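Local coordinates for biotin binding protein A (Gallus gallus, PDB 2C1Q) that binds biotin in a pocket at one end of an eight-stranded antiparallel barrel, four copies of which form the avidin-type assembly, at residues 28-33 with 48-53; 32-37 with 70-75; 74-79 with 102-107; 97-102 with 118-123. All coordinates share one frame; numbering follows the deposited sequence.

Overall arrangement
All four contacts belong to one antiparallel barrel whose strands neighbour each other in chain order. Interaction 1 pairs strands 29-35 and 48-54. Interaction 2, its centre about 11 Å away, shares Gly32 and Ser33 of strand 29-35 and reaches past 48-54 to the end of 66-71. Interaction 3 begins on Phe74 and Ala75, where interaction 2 ends, and ties the start of strand 78-87 to the end of 93-102. Interaction 4 shares Arg102 with it and joins 93-102 to 115-124, with centres about 17 Å apart. Three touch the same biotin: 2 at ureido O3, N2 and the tail, 3 at the carboxylate and S1, 4 at ureido N1 and ring carbon C6; interaction 1 builds barrel wall.

Interaction 1: 28-33 with 48-53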
loop_
_atom_site.group_PDB
_atom_site.type_symbol
_atom_site.label_atom_id
_atom_site.label_comp_id
_atom_site.label_asym_id
_atom_site.label_seq_id
_atom_site.Cartn_x
_atom_site.Cartn_y
_atom_site.Cartn_z
ATOM N N GLY A 28 6.345 21.266 15.340
ATOM C CA GLY A 28 5.344 20.727 14.426
ATOM C C GLY A 28 4.866 19.361 14.872
ATOM O O GLY A 28 4.060 18.712 14.184
ATOM N N THR A 29 5.355 18.915 16.025
ATOM C CA THR A 29 4.916 17.638 16.534
ATOM C C THR A 29 3.584 17.843 17.261
ATOM O O THR A 29 3.322 18.895 17.846
ATOM C CB THR A 29 5.972 16.962 17.430
ATOM O OG1 THR A 29 6.256 17.817 18.515
ATOM C CG2 THR A 29 7.291 16.739 16.674
ATOM N N PHE A 30 2.732 16.841 17.209
ATOM C CA PHE A 30 1.463 16.907 17.907
ATOM C C PHE A 30 1.128 15.578 18.519
ATOM O O PHE A 30 1.706 14.557 18.165
ATOM C CB PHE A 30 0.346 17.345 16.954
ATOM C CG PHE A 30 0.214 16.488 15.710
ATOM C CD1 PHE A 30 -0.584 15.360 15.701
ATOM C CD2 PHE A 30 0.856 16.845 14.537
ATOM C CE1 PHE A 30 -0.726 14.583 14.535
ATOM C CE2 PHE A 30 0.725 16.078 13.392
ATOM C CZ PHE A 30 -0.065 14.945 13.394
ATOM N N SER A 31 0.173 15.586 19.439
ATOM C CA SER A 31 -0.316 14.347 19.999
ATOM C C SER A 31 -1.838 14.418 19.996
ATOM O O SER A 31 -2.407 15.360 19.491
ATOM C CB SER A 31 0.292 14.080 21.386
ATOM O OG SER A 31 -0.134 15.057 22.303
ATOM N N GLY A 32 -2.506 13.403 20.500
ATOM C CA GLY A 32 -3.950 13.422 20.472
ATOM C C GLY A 32 -4.450 12.034 20.722
ATOM O O GLY A 32 -3.754 11.206 21.296
ATOM N N SER A 33 -5.670 11.778 20.282
ATOM C CA SER A 33 -6.222 10.471 20.485
ATOM C C SER A 33 -7.159 10.136 19.359
ATOM O O SER A 33 -7.672 11.012 18.646
ATOM C CB SER A 33 -6.939 10.387 21.847
ATOM O OG SER A 33 -8.019 11.290 21.858
ATOM N N SER A 48 -7.305 5.672 22.056
ATOM C CA SER A 48 -5.893 5.357 21.929
ATOM C C SER A 48 -5.078 6.593 21.645
ATOM O O SER A 48 -5.511 7.438 20.867
ATOM C CB SER A 48 -5.707 4.343 20.808
ATOM O OG SER A 48 -6.172 3.078 21.228
ATOM N N PRO A 49 -3.886 6.709 22.276
ATOM C CA PRO A 49 -3.060 7.881 22.046
ATOM C C PRO A 49 -2.507 7.891 20.622
ATOM O O PRO A 49 -2.289 6.831 20.057
ATOM C CB PRO A 49 -1.919 7.710 23.064
ATOM C CG PRO A 49 -1.864 6.280 23.330
ATOM C CD PRO A 49 -3.238 5.744 23.190
ATOM N N LEU A 50 -2.310 9.071 20.037
ATOM C CA LEU A 50 -1.513 9.187 18.826
ATOM C C LEU A 50 -0.384 10.218 19.003
ATOM O O LEU A 50 -0.473 11.142 19.823
ATOM C CB LEU A 50 -2.387 9.541 17.597
ATOM C CG LEU A 50 -3.027 10.944 17.549
ATOM C CD1 LEU A 50 -2.116 12.004 16.972
ATOM C CD2 LEU A 50 -4.331 10.907 16.792
ATOM N N LYS A 51 0.657 10.047 18.189
ATOM C CA LYS A 51 1.850 10.878 18.174
ATOM C C LYS A 51 2.236 11.120 16.716
ATOM O O LYS A 51 2.470 10.165 15.964
ATOM C CB LYS A 51 2.994 10.111 18.846
ATOM C CG LYS A 51 4.248 10.905 19.060
ATOM C CD LYS A 51 3.946 12.126 19.926
ATOM C CE LYS A 51 5.013 12.335 20.981
ATOM N NZ LYS A 51 5.111 13.786 21.359
ATOM N N GLY A 52 2.331 12.378 16.323
ATOM C CA GLY A 52 2.673 12.701 14.954
ATOM C C GLY A 52 3.464 13.959 14.807
ATOM O O GLY A 52 3.782 14.621 15.793
ATOM N N ALA A 53 3.757 14.303 13.559
ATOM C CA ALA A 53 4.444 15.545 13.229
ATOM C C ALA A 53 3.895 16.035 11.924
ATOM O O ALA A 53 3.585 15.229 11.044
ATOM C CB ALA A 53 5.968 15.347 13.094
#
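The carbonyl oxygen of Gly52 receives the backbone N-H of Phe30 at 2.8 Å, and the CA-H of Thr29 also approaches it. In return Gly52 N bonds to Phe30 O in an almost straight line (175° at the hydrogen). Two residues further on the pattern repeats between Gly32 and Leu50: Leu50 N to Gly32 O is sound at 2.9 Å, while Gly32 N to Leu50 O is weak, bent to 128°.

Side chains alternate across this sheet. On the face that carries Phe30 and Leu50, the phenyl ring folds back over the opposite strand, its CG held between the backbone N and the carbonyl carbon (chi1 55°). Its face therefore lies over Gly52, whose CA sits 4.0 Å from the ring centroid in a CH-pi contact. Since Gly52 has no side chain, the ring can lie flat on its backbone. Leu50 CD1 meets the rim of the same ring, 3.8 Å from Phe30 CE1, and Leu50 CG rests on the Gly32 backbone. Phe68 of strand 66-71 touches both Phe30 and Leu50. The other face bears Thr29, Ser31, Ser33, Pro49, Lys51 and Ala53; there Thr29 CG2 lies 4.1 Å from Ala53 CB.

Antiparallel pairing of sequence neighbours, with apolar side chains gathered on one face, is the wall construction of the avidin up-and-down beta-barrel.

Interaction 2: 32-37 with 70-75; sequences GSYQTA and VQWQFA. With BTN (biotin), chain B.
With chi1 at -156° Tyr34 carries its phenol away from its own backbone N, past Trp72 toward biotin, and Thr36 adopts the torsion (chi1 176°) that turns OG1 to the ligand and CG2 to the aromatic residues. Tyr34 OH donates to ureido oxygen O3 of biotin at 2.6 Å, with O3 near the plane of the phenol ring. Thr36 OG1 accepts from biotin N2 at 3.0 Å in a nearly straight bond (174°). Val38 O and, weakly, Ser17 OG also bond to Thr36 OG1, which should restrict the rotation of the hydroxyl.

Trp72 lays one face of its indole against the ligand tail. Biotin C10 and C8 lie over that face, with C8 3.5 Å from Trp72 CZ2, and Val70 CG1 backs the opposite face. Tyr34 CD2 reaches the rim of the indole 3.4 Å from Trp72 CH2, the two ring planes being almost perpendicular. Next to this, Thr36 CG2 touches both Trp72 CZ3 (3.7 Å) and Phe74 CZ, whose ring also touches biotin C9. Trp72 NE1 bonds to Thr79 OG1, which ties the indole to strand 78-87.

Polar hydroxyls facing the ureido group, combined with aromatic walls along the valeryl chain, make up the biotin pocket characteristic of the avidin family, set at the end of the barrel.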
loop_
_atom_site.group_PDB
_atom_site.type_symbol
_atom_site.label_atom_id
_atom_site.label_comp_id
_atom_site.label_asym_id
_atom_site.label_seq_id
_atom_site.Cartn_x
_atom_site.Cartn_y
_atom_site.Cartn_z
ATOM N N GLY A 32 -2.506 13.403 20.500
ATOM C CA GLY A 32 -3.950 13.422 20.472
ATOM C C GLY A 32 -4.450 12.034 20.722
ATOM O O GLY A 32 -3.754 11.206 21.296
ATOM N N SER A 33 -5.670 11.778 20.282
ATOM C CA SER A 33 -6.222 10.471 20.485
ATOM C C SER A 33 -7.159 10.136 19.359
ATOM O O SER A 33 -7.672 11.012 18.646
ATOM C CB SER A 33 -6.939 10.387 21.847
ATOM O OG SER A 33 -8.019 11.290 21.858
ATOM N N TYR A 34 -7.395 8.853 19.240
ATOM C CA TYR A 34 -8.133 8.305 18.140
ATOM C C TYR A 34 -9.145 7.336 18.699
ATOM O O TYR A 34 -8.788 6.407 19.432
ATOM C CB TYR A 34 -7.178 7.527 17.219
ATOM C CG TYR A 34 -7.657 7.405 15.803
ATOM C CD1 TYR A 34 -7.251 8.331 14.830
ATOM C CD2 TYR A 34 -8.508 6.372 15.416
ATOM C CE1 TYR A 34 -7.702 8.216 13.499
ATOM C CE2 TYR A 34 -8.953 6.256 14.094
ATOM C CZ TYR A 34 -8.561 7.179 13.163
ATOM O OH TYR A 34 -9.006 7.055 11.883
ATOM N N GLN A 35 -10.392 7.518 18.300
ATOM C CA GLN A 35 -11.461 6.553 18.620
ATOM C C GLN A 35 -11.970 5.868 17.339
ATOM O O GLN A 35 -12.765 6.439 16.599
ATOM C CB GLN A 35 -12.609 7.288 19.288
ATOM C CG GLN A 35 -13.786 6.386 19.669
ATOM C CD GLN A 35 -13.462 5.544 20.867
ATOM O OE1 GLN A 35 -12.804 6.007 21.801
ATOM N NE2 GLN A 35 -13.903 4.298 20.852
ATOM N N THR A 36 -11.497 4.667 17.054
ATOM C CA THR A 36 -11.877 4.010 15.813
ATOM C C THR A 36 -13.262 3.435 15.984
ATOM O O THR A 36 -13.589 2.936 17.047
ATOM C CB THR A 36 -10.894 2.913 15.372
ATOM O OG1 THR A 36 -11.403 2.267 14.206
ATOM C CG2 THR A 36 -10.717 1.862 16.442
ATOM N N ALA A 37 -14.042 3.463 14.917
ATOM C CA ALA A 37 -15.367 2.862 14.924
ATOM C C ALA A 37 -15.278 1.393 14.599
ATOM O O ALA A 37 -16.227 0.664 14.836
ATOM C CB ALA A 37 -16.290 3.565 13.928
ATOM N N VAL A 70 -0.749 5.678 15.694
ATOM C CA VAL A 70 -1.723 5.408 16.734
ATOM C C VAL A 70 -1.256 4.146 17.474
ATOM O O VAL A 70 -1.017 3.098 16.867
ATOM C CB VAL A 70 -3.149 5.153 16.182
ATOM C CG1 VAL A 70 -4.097 4.910 17.345
ATOM C CG2 VAL A 70 -3.633 6.345 15.313
ATOM N N GLN A 71 -1.110 4.277 18.782
ATOM C CA GLN A 71 -0.764 3.168 19.649
ATOM C C GLN A 71 -2.033 2.568 20.193
ATOM O O GLN A 71 -2.520 3.025 21.222
ATOM C CB GLN A 71 0.033 3.746 20.799
ATOM C CG GLN A 71 0.776 2.776 21.644
ATOM C CD GLN A 71 1.373 3.487 22.853
ATOM O OE1 GLN A 71 0.633 4.021 23.686
ATOM N NE2 GLN A 71 2.712 3.496 22.959
ATOM N N TRP A 72 -2.584 1.557 19.524
ATOM C CA TRP A 72 -3.895 1.030 19.939
ATOM C C TRP A 72 -3.868 0.465 21.349
ATOM O O TRP A 72 -3.004 -0.345 21.676
ATOM C CB TRP A 72 -4.421 -0.016 18.948
ATOM C CG TRP A 72 -4.533 0.542 17.560
ATOM C CD1 TRP A 72 -3.732 0.242 16.495
ATOM C CD2 TRP A 72 -5.451 1.542 17.105
ATOM N NE1 TRP A 72 -4.101 0.976 15.400
ATOM C CE2 TRP A 72 -5.166 1.773 15.738
ATOM C CE3 TRP A 72 -6.532 2.227 17.702
ATOM C CZ2 TRP A 72 -5.878 2.684 14.972
ATOM C CZ3 TRP A 72 -7.248 3.129 16.938
ATOM C CH2 TRP A 72 -6.920 3.343 15.567
ATOM N N GLN A 73 -4.837 0.866 22.181
ATOM C CA GLN A 73 -4.806 0.425 23.580
ATOM C C GLN A 73 -5.428 -0.945 23.848
ATOM O O GLN A 73 -5.320 -1.479 24.957
ATOM C CB GLN A 73 -5.370 1.503 24.513
ATOM C CG GLN A 73 -4.446 2.688 24.631
ATOM C CD GLN A 73 -3.060 2.327 25.133
ATOM O OE1 GLN A 73 -2.911 1.770 26.226
ATOM N NE2 GLN A 73 -2.030 2.656 24.343
ATOM N N PHE A 74 -6.028 -1.535 22.813
ATOM C CA PHE A 74 -6.787 -2.770 22.976
ATOM C C PHE A 74 -6.340 -3.838 21.974
ATOM O O PHE A 74 -6.976 -4.876 21.836
ATOM C CB PHE A 74 -8.251 -2.456 22.738
ATOM C CG PHE A 74 -8.525 -1.880 21.361
ATOM C CD1 PHE A 74 -8.834 -2.719 20.281
ATOM C CD2 PHE A 74 -8.446 -0.502 21.137
ATOM C CE1 PHE A 74 -9.074 -2.182 18.992
ATOM C CE2 PHE A 74 -8.693 0.028 19.871
ATOM C CZ PHE A 74 -9.004 -0.822 18.801
ATOM N N ALA A 75 -5.269 -3.558 21.236
ATOM C CA ALA A 75 -4.831 -4.445 20.176
ATOM C C ALA A 75 -3.319 -4.452 20.119
ATOM O O ALA A 75 -2.686 -3.455 20.448
ATOM C CB ALA A 75 -5.412 -3.992 18.842
HETATM C C11 BTN B . -6.893 -3.052 15.049
HETATM O O11 BTN B . -5.931 -3.860 15.199
HETATM O O12 BTN B . -7.926 -3.471 14.491
HETATM C C10 BTN B . -6.837 -1.617 15.575
HETATM C C9 BTN B . -8.009 -0.762 15.081
HETATM C C8 BTN B . -7.570 -0.169 13.734
HETATM C C7 BTN B . -8.654 0.626 13.029
HETATM C C2 BTN B . -8.213 0.998 11.608
HETATM S S1 BTN B . -6.895 2.076 11.551
HETATM C C6 BTN B . -7.303 2.444 9.843
HETATM C C5 BTN B . -8.788 2.372 9.643
HETATM N N1 BTN B . -9.269 3.723 9.808
HETATM C C3 BTN B . -9.945 3.824 10.939
HETATM O O3 BTN B . -10.516 5.022 11.340
HETATM N N2 BTN B . -9.998 2.667 11.616
HETATM C C4 BTN B . -9.371 1.624 10.841
#

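Interaction 3: 74-79 with 102-107; sequences FADSTT and REEVPS. With BTN (biotin), chain B.
Thr78 and Arg102 form an antiparallel hydrogen-bonded pair, with Arg102 N to Thr78 O at 2.8 Å and Thr78 N to Arg102 O at 3.0 Å, where strand 78-87 begins and strand 93-102 ends. Before it, Ser77 packs its CB on Arg102 O, and its chi1 of 62° swings OG to donate to carboxylate oxygen O11 of biotin at 2.7 Å. Ala75 CB touches the same oxygen. This is the mouth of the avidin-type barrel, where the valeryl carboxylate of biotin meets the loops. Glu103 bends at chi2 to bring OE2 within 3.2 Å of O11, so two acidic groups approach and a raised pKa for one is plausible. Deeper in, Thr79 OG1 lies 3.4 Å from biotin S1. Away from the ligand, Asp76 OD2 and Glu104 OE1 stand 3.0 Å apart with their carboxylate planes 84° from each other; Lys60 of the second subunit makes a long, weak ion pair with Asp76. Thr78 OG1 bonds to Thr65 OG1 of that subunit.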
loop_
_atom_site.group_PDB
_atom_site.type_symbol
_atom_site.label_atom_id
_atom_site.label_comp_id
_atom_site.label_asym_id
_atom_site.label_seq_id
_atom_site.Cartn_x
_atom_site.Cartn_y
_atom_site.Cartn_z
ATOM N N PHE A 74 -6.028 -1.535 22.813
ATOM C CA PHE A 74 -6.787 -2.770 22.976
ATOM C C PHE A 74 -6.340 -3.838 21.974
ATOM O O PHE A 74 -6.976 -4.876 21.836
ATOM C CB PHE A 74 -8.251 -2.456 22.738
ATOM C CG PHE A 74 -8.525 -1.880 21.361
ATOM C CD1 PHE A 74 -8.834 -2.719 20.281
ATOM C CD2 PHE A 74 -8.446 -0.502 21.137
ATOM C CE1 PHE A 74 -9.074 -2.182 18.992
ATOM C CE2 PHE A 74 -8.693 0.028 19.871
ATOM C CZ PHE A 74 -9.004 -0.822 18.801
ATOM N N ALA A 75 -5.269 -3.558 21.236
ATOM C CA ALA A 75 -4.831 -4.445 20.176
ATOM C C ALA A 75 -3.319 -4.452 20.119
ATOM O O ALA A 75 -2.686 -3.455 20.448
ATOM C CB ALA A 75 -5.412 -3.992 18.842
ATOM N N ASP A 76 -2.736 -5.566 19.685
ATOM C CA ASP A 76 -1.285 -5.632 19.524
ATOM C C ASP A 76 -0.751 -4.860 18.316
ATOM O O ASP A 76 0.455 -4.752 18.117
ATOM C CB ASP A 76 -0.804 -7.082 19.508
ATOM C CG ASP A 76 -0.864 -7.719 20.892
ATOM O OD1 ASP A 76 -0.996 -6.955 21.881
ATOM O OD2 ASP A 76 -0.777 -8.969 20.986
ATOM N N SER A 77 -1.636 -4.251 17.561
ATOM C CA SER A 77 -1.256 -3.622 16.310
ATOM C C SER A 77 -0.814 -2.158 16.433
ATOM O O SER A 77 -0.852 -1.572 17.517
ATOM C CB SER A 77 -2.447 -3.730 15.393
ATOM O OG SER A 77 -3.507 -3.018 15.984
ATOM N N THR A 78 -0.386 -1.581 15.308
ATOM C CA THR A 78 -0.021 -0.186 15.227
ATOM C C THR A 78 -0.461 0.331 13.859
ATOM O O THR A 78 -0.251 -0.335 12.859
ATOM C CB THR A 78 1.503 0.014 15.406
ATOM O OG1 THR A 78 1.899 -0.460 16.706
ATOM C CG2 THR A 78 1.839 1.430 15.340
ATOM N N THR A 79 -1.130 1.476 13.825
ATOM C CA THR A 79 -1.457 2.118 12.554
ATOM C C THR A 79 -0.678 3.392 12.397
ATOM O O THR A 79 -0.501 4.142 13.365
ATOM C CB THR A 79 -2.956 2.465 12.403
ATOM O OG1 THR A 79 -3.734 1.282 12.531
ATOM C CG2 THR A 79 -3.226 3.034 10.987
ATOM N N ARG A 102 -0.494 -2.426 11.055
ATOM C CA ARG A 102 0.494 -3.499 11.219
ATOM C C ARG A 102 0.100 -4.363 12.395
ATOM O O ARG A 102 0.100 -3.885 13.526
ATOM C CB ARG A 102 1.866 -2.912 11.518
ATOM C CG ARG A 102 2.998 -3.958 11.759
ATOM C CD ARG A 102 3.527 -4.233 10.451
ATOM N NE ARG A 102 4.650 -5.148 10.352
ATOM C CZ ARG A 102 5.506 -5.039 9.346
ATOM N NH1 ARG A 102 5.356 -4.027 8.473
ATOM N NH2 ARG A 102 6.496 -5.885 9.216
ATOM N N GLU A 103 -0.252 -5.619 12.129
ATOM C CA GLU A 103 -0.499 -6.568 13.203
ATOM C C GLU A 103 0.792 -7.214 13.699
ATOM O O GLU A 103 1.721 -7.463 12.935
ATOM C CB GLU A 103 -1.588 -7.601 12.822
ATOM C CG GLU A 103 -2.905 -6.901 12.342
ATOM C CD GLU A 103 -4.173 -7.309 13.092
ATOM O OE1 GLU A 103 -4.636 -8.458 12.868
ATOM O OE2 GLU A 103 -4.738 -6.482 13.874
ATOM N N GLU A 104 0.853 -7.460 15.007
ATOM C CA GLU A 104 1.999 -8.146 15.588
ATOM C C GLU A 104 1.962 -9.613 15.178
ATOM O O GLU A 104 0.923 -10.262 15.298
ATOM C CB GLU A 104 1.999 -7.991 17.109
ATOM C CG GLU A 104 3.262 -8.517 17.803
ATOM C CD GLU A 104 3.123 -8.554 19.333
ATOM O OE1 GLU A 104 1.988 -8.766 19.866
ATOM O OE2 GLU A 104 4.149 -8.363 20.011
ATOM N N VAL A 105 3.088 -10.133 14.684
ATOM C CA VAL A 105 3.122 -11.539 14.288
ATOM C C VAL A 105 4.135 -12.379 15.095
ATOM O O VAL A 105 5.159 -11.855 15.532
ATOM C CB VAL A 105 3.278 -11.745 12.740
ATOM C CG1 VAL A 105 2.079 -11.179 11.996
ATOM C CG2 VAL A 105 4.579 -11.182 12.245
ATOM N N PRO A 106 3.846 -13.680 15.295
ATOM C CA PRO A 106 4.725 -14.529 16.114
ATOM C C PRO A 106 6.152 -14.703 15.563
ATOM O O PRO A 106 7.107 -14.682 16.343
ATOM C CB PRO A 106 3.986 -15.869 16.164
ATOM C CG PRO A 106 3.112 -15.872 15.012
ATOM C CD PRO A 106 2.683 -14.436 14.810
ATOM N N SER A 107 6.322 -14.868 14.258
ATOM C CA SER A 107 7.693 -15.014 13.746
ATOM C C SER A 107 7.946 -14.217 12.487
ATOM O O SER A 107 7.001 -13.739 11.860
ATOM C CB SER A 107 8.094 -16.496 13.598
ATOM O OG SER A 107 7.656 -17.078 12.384
HETATM C C11 BTN B . -6.893 -3.052 15.049
HETATM O O11 BTN B . -5.931 -3.860 15.199
HETATM O O12 BTN B . -7.926 -3.471 14.491
HETATM C C10 BTN B . -6.837 -1.617 15.575
HETATM C C9 BTN B . -8.009 -0.762 15.081
HETATM C C8 BTN B . -7.570 -0.169 13.734
HETATM C C7 BTN B . -8.654 0.626 13.029
HETATM C C2 BTN B . -8.213 0.998 11.608
HETATM S S1 BTN B . -6.895 2.076 11.551
HETATM C C6 BTN B . -7.303 2.444 9.843
HETATM C C5 BTN B . -8.788 2.372 9.643
HETATM N N1 BTN B . -9.269 3.723 9.808
HETATM C C3 BTN B . -9.945 3.824 10.939
HETATM O O3 BTN B . -10.516 5.022 11.340
HETATM N N2 BTN B . -9.998 2.667 11.616
HETATM C C4 BTN B . -9.371 1.624 10.841
#

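Interaction 4: 97-102 with 118-123. With BTN (biotin), chain B.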
loop_
_atom_site.group_PDB
_atom_site.type_symbol
_atom_site.label_atom_id
_atom_site.label_comp_id
_atom_site.label_asym_id
_atom_site.label_seq_id
_atom_site.Cartn_x
_atom_site.Cartn_y
_atom_site.Cartn_z
ATOM N N MET A 97 -6.014 11.007 3.782
ATOM C CA MET A 97 -5.056 10.172 4.504
ATOM C C MET A 97 -4.945 8.794 3.903
ATOM O O MET A 97 -5.886 8.290 3.336
ATOM C CB MET A 97 -5.407 10.059 5.982
ATOM C CG MET A 97 -5.395 11.416 6.692
ATOM S SD MET A 97 -4.910 11.418 8.400
ATOM C CE MET A 97 -3.091 11.564 8.203
ATOM N N ALA A 98 -3.748 8.229 3.978
ATOM C CA ALA A 98 -3.505 6.854 3.602
ATOM C C ALA A 98 -2.879 6.292 4.853
ATOM O O ALA A 98 -2.275 7.037 5.645
ATOM C CB ALA A 98 -2.532 6.760 2.393
ATOM N N TRP A 99 -3.067 4.992 5.066
ATOM C CA TRP A 99 -2.660 4.371 6.313
ATOM C C TRP A 99 -2.185 2.947 6.120
ATOM O O TRP A 99 -2.499 2.303 5.127
ATOM C CB TRP A 99 -3.807 4.417 7.345
ATOM C CG TRP A 99 -5.117 3.768 6.917
ATOM C CD1 TRP A 99 -6.266 4.428 6.536
ATOM C CD2 TRP A 99 -5.443 2.345 6.887
ATOM N NE1 TRP A 99 -7.265 3.501 6.251
ATOM C CE2 TRP A 99 -6.785 2.230 6.456
ATOM C CE3 TRP A 99 -4.721 1.162 7.174
ATOM C CZ2 TRP A 99 -7.416 0.993 6.289
ATOM C CZ3 TRP A 99 -5.358 -0.058 7.043
ATOM C CH2 TRP A 99 -6.686 -0.142 6.591
ATOM N N LEU A 100 -1.397 2.482 7.082
ATOM C CA LEU A 100 -0.959 1.088 7.145
ATOM C C LEU A 100 -1.248 0.589 8.539
ATOM O O LEU A 100 -0.873 1.228 9.516
ATOM C CB LEU A 100 0.543 0.951 6.896
ATOM C CG LEU A 100 1.110 1.385 5.535
ATOM C CD1 LEU A 100 2.644 1.432 5.597
ATOM C CD2 LEU A 100 0.646 0.503 4.395
ATOM N N LEU A 101 -1.913 -0.547 8.629
ATOM C CA LEU A 101 -2.203 -1.154 9.920
ATOM C C LEU A 101 -1.322 -2.376 10.019
ATOM O O LEU A 101 -1.418 -3.269 9.191
ATOM C CB LEU A 101 -3.669 -1.545 10.002
ATOM C CG LEU A 101 -4.133 -2.546 11.088
ATOM C CD1 LEU A 101 -3.752 -2.109 12.486
ATOM C CD2 LEU A 101 -5.674 -2.681 11.016
ATOM N N ARG A 102 -0.494 -2.426 11.055
ATOM C CA ARG A 102 0.494 -3.499 11.219
ATOM C C ARG A 102 0.100 -4.363 12.395
ATOM O O ARG A 102 0.100 -3.885 13.526
ATOM C CB ARG A 102 1.866 -2.912 11.518
ATOM C CG ARG A 102 2.998 -3.958 11.759
ATOM C CD ARG A 102 3.527 -4.233 10.451
ATOM N NE ARG A 102 4.650 -5.148 10.352
ATOM C CZ ARG A 102 5.506 -5.039 9.346
ATOM N NH1 ARG A 102 5.356 -4.027 8.473
ATOM N NH2 ARG A 102 6.496 -5.885 9.216
ATOM N N GLY A 118 -5.000 1.261 3.396
ATOM C CA GLY A 118 -6.262 1.812 2.947
ATOM C C GLY A 118 -6.182 3.312 3.021
ATOM O O GLY A 118 -5.113 3.855 3.298
ATOM N N THR A 119 -7.310 3.980 2.767
ATOM C CA THR A 119 -7.357 5.441 2.840
ATOM C C THR A 119 -8.509 5.871 3.747
ATOM O O THR A 119 -9.428 5.086 3.992
ATOM C CB THR A 119 -7.535 6.050 1.420
ATOM O OG1 THR A 119 -8.660 5.452 0.791
ATOM C CG2 THR A 119 -6.286 5.775 0.512
ATOM N N ASN A 120 -8.469 7.105 4.252
ATOM C CA ASN A 120 -9.600 7.690 5.003
ATOM C C ASN A 120 -9.751 9.149 4.596
ATOM O O ASN A 120 -8.794 9.760 4.146
ATOM C CB ASN A 120 -9.370 7.612 6.522
ATOM C CG ASN A 120 -9.718 6.249 7.112
ATOM O OD1 ASN A 120 -9.075 5.774 8.047
ATOM N ND2 ASN A 120 -10.774 5.639 6.599
ATOM N N VAL A 121 -10.963 9.690 4.705
ATOM C CA VAL A 121 -11.189 11.126 4.492
ATOM C C VAL A 121 -11.806 11.656 5.768
ATOM O O VAL A 121 -12.808 11.124 6.225
ATOM C CB VAL A 121 -12.129 11.433 3.309
ATOM C CG1 VAL A 121 -12.192 12.978 3.052
ATOM C CG2 VAL A 121 -11.629 10.764 2.055
ATOM N N PHE A 122 -11.181 12.660 6.371
ATOM C CA PHE A 122 -11.699 13.223 7.630
ATOM C C PHE A 122 -12.280 14.602 7.386
ATOM O O PHE A 122 -11.728 15.386 6.620
ATOM C CB PHE A 122 -10.608 13.375 8.702
ATOM C CG PHE A 122 -10.004 12.088 9.176
ATOM C CD1 PHE A 122 -10.311 11.586 10.428
ATOM C CD2 PHE A 122 -9.098 11.402 8.392
ATOM C CE1 PHE A 122 -9.720 10.417 10.883
ATOM C CE2 PHE A 122 -8.546 10.234 8.821
ATOM C CZ PHE A 122 -8.834 9.745 10.072
ATOM N N THR A 123 -13.376 14.902 8.064
ATOM C CA THR A 123 -13.837 16.282 8.109
ATOM C C THR A 123 -13.985 16.705 9.569
ATOM O O THR A 123 -14.073 15.848 10.475
ATOM C CB THR A 123 -15.139 16.489 7.273
ATOM O OG1 THR A 123 -16.136 15.576 7.718
ATOM C CG2 THR A 123 -14.874 16.242 5.782
HETATM C C11 BTN B . -6.893 -3.052 15.049
HETATM O O11 BTN B . -5.931 -3.860 15.199
HETATM O O12 BTN B . -7.926 -3.471 14.491
HETATM C C10 BTN B . -6.837 -1.617 15.575
HETATM C C9 BTN B . -8.009 -0.762 15.081
HETATM C C8 BTN B . -7.570 -0.169 13.734
HETATM C C7 BTN B . -8.654 0.626 13.029
HETATM C C2 BTN B . -8.213 0.998 11.608
HETATM S S1 BTN B . -6.895 2.076 11.551
HETATM C C6 BTN B . -7.303 2.444 9.843
HETATM C C5 BTN B . -8.788 2.372 9.643
HETATM N N1 BTN B . -9.269 3.723 9.808
HETATM C C3 BTN B . -9.945 3.824 10.939
HETATM O O3 BTN B . -10.516 5.022 11.340
HETATM N N2 BTN B . -9.998 2.667 11.616
HETATM C C4 BTN B . -9.371 1.624 10.841
HETATM O O HOH W 1 -10.363 2.721 5.232
#
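This is an antiparallel strand pairing in the avidin barrel, between strands 93-102 and 115-124, and its inward face forms one wall of the biotin site. Four backbone bonds join Met97 to Asn120 and Trp99 to Gly118; the pairing carries on to either side, Leu101 bonding to Arg116 and Phe122 to Leu95, and the short segments run at 138° to each other.

Trp99 lies sandwiched. A chi1 of 57° turns the indole back over the neighbouring strand, with Gly118 CA 3.9 Å from the centroid of the six-membered ring in a CH-pi contact. Biotin C6 covers the opposite face, 3.4 Å from Trp99 CE2. Trp112 of the third subunit also packs on Trp99, so a neighbouring subunit contributes to this wall. Further along, Met97 SD meets the Phe122 ring obliquely, 3.8 Å from CE2, a Met-aromatic contact.

A water near the plane of the indole takes a weak bond from Trp99 NE1 and donates to Thr119 O at 2.8 Å. Glu14 OE2 bonds to Asn120 ND2, consistent with Glu14 turning the amide oxygen to the ligand: Asn120 OD1 accepts from biotin N1 at 2.7 Å, with 172° at the hydrogen.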